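Local coordinates for protein putative cytochrome P450 hydroxylase (Chondromyces apiculatus DSM 436, PDB 6GMF) that binds heme b through an axial thiolate and probably works as a cytochrome P450 monooxygenase, acting on terpenes, at residues 96-101 with 342-347. Numbering follows the deposited sequence.
With HEM (protoporphyrin IX containing Fe), chain B.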
loop_
_atom_site.group_PDB
_atom_site.type_symbol
_atom_site.label_atom_id
_atom_site.label_comp_id
_atom_site.label_asym_id
_atom_site.label_seq_id
_atom_site.Cartn_x
_atom_site.Cartn_y
_atom_site.Cartn_z
ATOM N N LYS A 96 17.078 7.640 -7.183
ATOM C CA LYS A 96 17.533 8.482 -8.281
ATOM C C LYS A 96 16.662 8.271 -9.529
ATOM O O LYS A 96 16.688 9.072 -10.458
ATOM C CB LYS A 96 19.005 8.181 -8.590
ATOM N N ALA A 97 15.968 7.128 -9.609
ATOM C CA ALA A 97 15.138 6.759 -10.757
ATOM C C ALA A 97 13.663 7.020 -10.439
ATOM O O ALA A 97 12.968 7.725 -11.163
ATOM C CB ALA A 97 15.411 5.327 -11.134
ATOM N N PHE A 98 13.187 6.425 -9.344
ATOM C CA PHE A 98 11.849 6.677 -8.802
ATOM C C PHE A 98 11.940 7.917 -7.903
ATOM O O PHE A 98 12.270 7.857 -6.739
ATOM C CB PHE A 98 11.303 5.449 -8.050
ATOM C CG PHE A 98 9.826 5.496 -7.754
ATOM C CD1 PHE A 98 9.311 6.252 -6.706
ATOM C CD2 PHE A 98 8.933 4.827 -8.575
ATOM C CE1 PHE A 98 7.948 6.327 -6.465
ATOM C CE2 PHE A 98 7.570 4.879 -8.311
ATOM C CZ PHE A 98 7.082 5.598 -7.246
ATOM N N THR A 99 11.669 9.074 -8.521
ATOM C CA THR A 99 11.893 10.375 -7.913
ATOM C C THR A 99 10.583 11.126 -7.767
ATOM O O THR A 99 9.662 10.954 -8.553
ATOM C CB THR A 99 12.777 11.268 -8.803
ATOM O OG1 THR A 99 12.135 11.567 -10.048
ATOM C CG2 THR A 99 14.090 10.593 -9.117
ATOM N N PRO A 100 10.472 12.011 -6.767
ATOM C CA PRO A 100 9.339 12.926 -6.702
ATOM C C PRO A 100 9.082 13.712 -7.996
ATOM O O PRO A 100 7.967 13.926 -8.326
ATOM C CB PRO A 100 9.735 13.888 -5.576
ATOM C CG PRO A 100 10.697 13.114 -4.703
ATOM C CD PRO A 100 11.425 12.197 -5.661
ATOM N N ARG A 101 10.135 14.073 -8.729
ATOM C CA ARG A 101 9.953 14.779 -10.000
ATOM C C ARG A 101 9.176 13.905 -10.995
ATOM O O ARG A 101 8.199 14.376 -11.617
ATOM C CB ARG A 101 11.306 15.247 -10.547
ATOM C CG ARG A 101 11.242 15.806 -11.962
ATOM C CD ARG A 101 12.582 16.331 -12.455
ATOM N NE ARG A 101 12.486 17.081 -13.729
ATOM C CZ ARG A 101 12.261 18.398 -13.840
ATOM N NH1 ARG A 101 12.180 19.174 -12.765
ATOM N NH2 ARG A 101 12.066 18.936 -15.035
ATOM N N PHE A 342 10.410 4.431 5.086
ATOM C CA PHE A 342 9.216 5.183 4.744
ATOM C C PHE A 342 8.893 4.979 3.259
ATOM O O PHE A 342 9.722 5.179 2.399
ATOM C CB PHE A 342 9.455 6.668 5.032
ATOM C CG PHE A 342 8.252 7.546 4.798
ATOM C CD1 PHE A 342 7.287 7.773 5.781
ATOM C CD2 PHE A 342 8.071 8.122 3.549
ATOM C CE1 PHE A 342 6.183 8.567 5.523
ATOM C CE2 PHE A 342 6.950 8.883 3.286
ATOM C CZ PHE A 342 6.006 9.094 4.268
ATOM N N CYS A 343 7.608 4.793 2.958
ATOM C CA CYS A 343 7.132 4.420 1.660
ATOM C C CYS A 343 7.723 5.331 0.572
ATOM O O CYS A 343 7.416 6.563 0.533
ATOM C CB CYS A 343 5.611 4.531 1.623
ATOM S SG CYS A 343 4.907 4.051 0.045
ATOM N N ILE A 344 8.465 4.752 -0.357
ATOM C CA ILE A 344 8.978 5.450 -1.528
ATOM C C ILE A 344 7.827 5.927 -2.425
ATOM O O ILE A 344 7.908 6.974 -3.133
ATOM C CB ILE A 344 9.953 4.522 -2.270
ATOM C CG1 ILE A 344 11.246 4.395 -1.465
ATOM C CG2 ILE A 344 10.240 4.962 -3.702
ATOM C CD1 ILE A 344 12.199 3.364 -1.975
ATOM N N GLY A 345 6.730 5.171 -2.450
ATOM C CA GLY A 345 5.590 5.479 -3.260
ATOM C C GLY A 345 4.619 6.481 -2.683
ATOM O O GLY A 345 3.610 6.704 -3.326
ATOM N N ALA A 346 4.883 7.039 -1.498
ATOM C CA ALA A 346 3.895 7.798 -0.832
ATOM C C ALA A 346 3.405 8.937 -1.740
ATOM O O ALA A 346 2.207 9.153 -1.811
ATOM C CB ALA A 346 4.404 8.335 0.472
ATOM N N PRO A 347 4.237 9.696 -2.471
ATOM C CA PRO A 347 3.672 10.749 -3.325
ATOM C C PRO A 347 2.816 10.245 -4.482
ATOM O O PRO A 347 1.857 10.924 -4.893
ATOM C CB PRO A 347 4.891 11.490 -3.887
ATOM C CG PRO A 347 6.031 10.558 -3.686
ATOM C CD PRO A 347 5.698 9.750 -2.437
HETATM C CHA HEM B . 7.280 0.948 1.887
HETATM C CHB HEM B . 2.718 1.744 2.779
HETATM C CHC HEM B . 2.048 2.686 -1.921
HETATM C CHD HEM B . 6.538 1.505 -2.866
HETATM C C1A HEM B . 6.088 1.127 2.547
HETATM C C2A HEM B . 6.000 1.067 3.966
HETATM C C3A HEM B . 4.681 1.268 4.218
HETATM C C4A HEM B . 4.034 1.479 2.974
HETATM C CMA HEM B . 3.954 1.233 5.540
HETATM C CAA HEM B . 7.076 0.814 4.985
HETATM C CBA HEM B . 7.428 -0.688 5.156
HETATM C CGA HEM B . 8.408 -0.947 6.281
HETATM O O1A HEM B . 8.758 -0.014 7.048
HETATM O O2A HEM B . 8.720 -2.174 6.434
HETATM C C1B HEM B . 2.093 2.065 1.563
HETATM C C2B HEM B . 0.717 2.457 1.406
HETATM C C3B HEM B . 0.496 2.716 0.090
HETATM C C4B HEM B . 1.785 2.501 -0.574
HETATM C CMB HEM B . -0.216 2.509 2.548
HETATM C CAB HEM B . -0.733 3.217 -0.637
HETATM C CBB HEM B . -1.656 3.837 0.023
HETATM C C1C HEM B . 3.192 2.516 -2.617
HETATM C C2C HEM B . 3.322 2.705 -4.035
HETATM C C3C HEM B . 4.641 2.353 -4.268
HETATM C C4C HEM B . 5.240 1.929 -3.060
HETATM C CMC HEM B . 2.314 3.336 -4.953
HETATM C CAC HEM B . 5.405 2.373 -5.515
HETATM C CBC HEM B . 4.890 2.517 -6.713
HETATM C C1D HEM B . 7.080 1.229 -1.637
HETATM C C2D HEM B . 8.491 0.772 -1.477
HETATM C C3D HEM B . 8.701 0.635 -0.151
HETATM C C4D HEM B . 7.436 0.995 0.496
HETATM C CMD HEM B . 9.417 0.578 -2.667
HETATM C CAD HEM B . 9.976 0.189 0.508
HETATM C CBD HEM B . 10.904 1.315 0.995
HETATM C CGD HEM B . 12.114 0.803 1.748
HETATM O O1D HEM B . 13.075 1.584 1.846
HETATM O O2D HEM B . 12.106 -0.345 2.265
HETATM N NA HEM B . 4.870 1.393 1.942
HETATM N NB HEM B . 2.654 2.129 0.362
HETATM N NC HEM B . 4.337 2.004 -2.039
HETATM N ND HEM B . 6.476 1.274 -0.400
HETATM FE FE HEM B . 4.643 1.796 -0.005
HETATM O O HOH W 1 4.126 -0.383 -0.130
#
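The aromatic ring of Phe-98 meets the cysteine loop at a slant, its CD1-CE1 side laid against Ile-344. Two approaches share that side: Phe-98 CD1 lies 3.4 Å from the Ile-344 methyl CG2, while Phe-98 CE1 rests equally close, 3.4 Å, to Ile-344 O. Further round the ring, Phe-98 CZ stands 3.8 Å from the heme vinyl carbon CBC, which the ring also approaches obliquely. The porphyrin, the second flat group, has different company on its two faces: Cys-343 SG binds the iron at 2.3 Å from one, and a water coordinates it from the other. On the thiolate face, Gly-345 CA lies 3.4 Å from heme C3C, which leaves no room for a beta carbon. This is the Cys-X-Gly end of the cytochrome P450 heme-binding signature, a case of a metal ligand presented by a tight loop: a type I turn runs from Cys-343 to Ala-346, closed by Ala-346 N to Cys-343 O at 3.3 Å, and leads directly into helix 346-363. Ile-344 serves both neighbours by branching. With CG1 anti to the carbonyl carbon (chi1 -72°), CG2 is left for Phe-98, and Ile-344 CD1 reaches to 3.8 Å from the propionate carbon CBD of the heme. An alanine in place of Phe-98 would remove the ring and would probably leave a gap beside Ile-344 CG2 and set the vinyl group freer to turn. Phe-226 and Leu-230 of helix 220-251 and Leu-204 of helix 204-210 also touch Phe-98, while Arg-91 hydrogen-bonds both Phe-342 O and the heme.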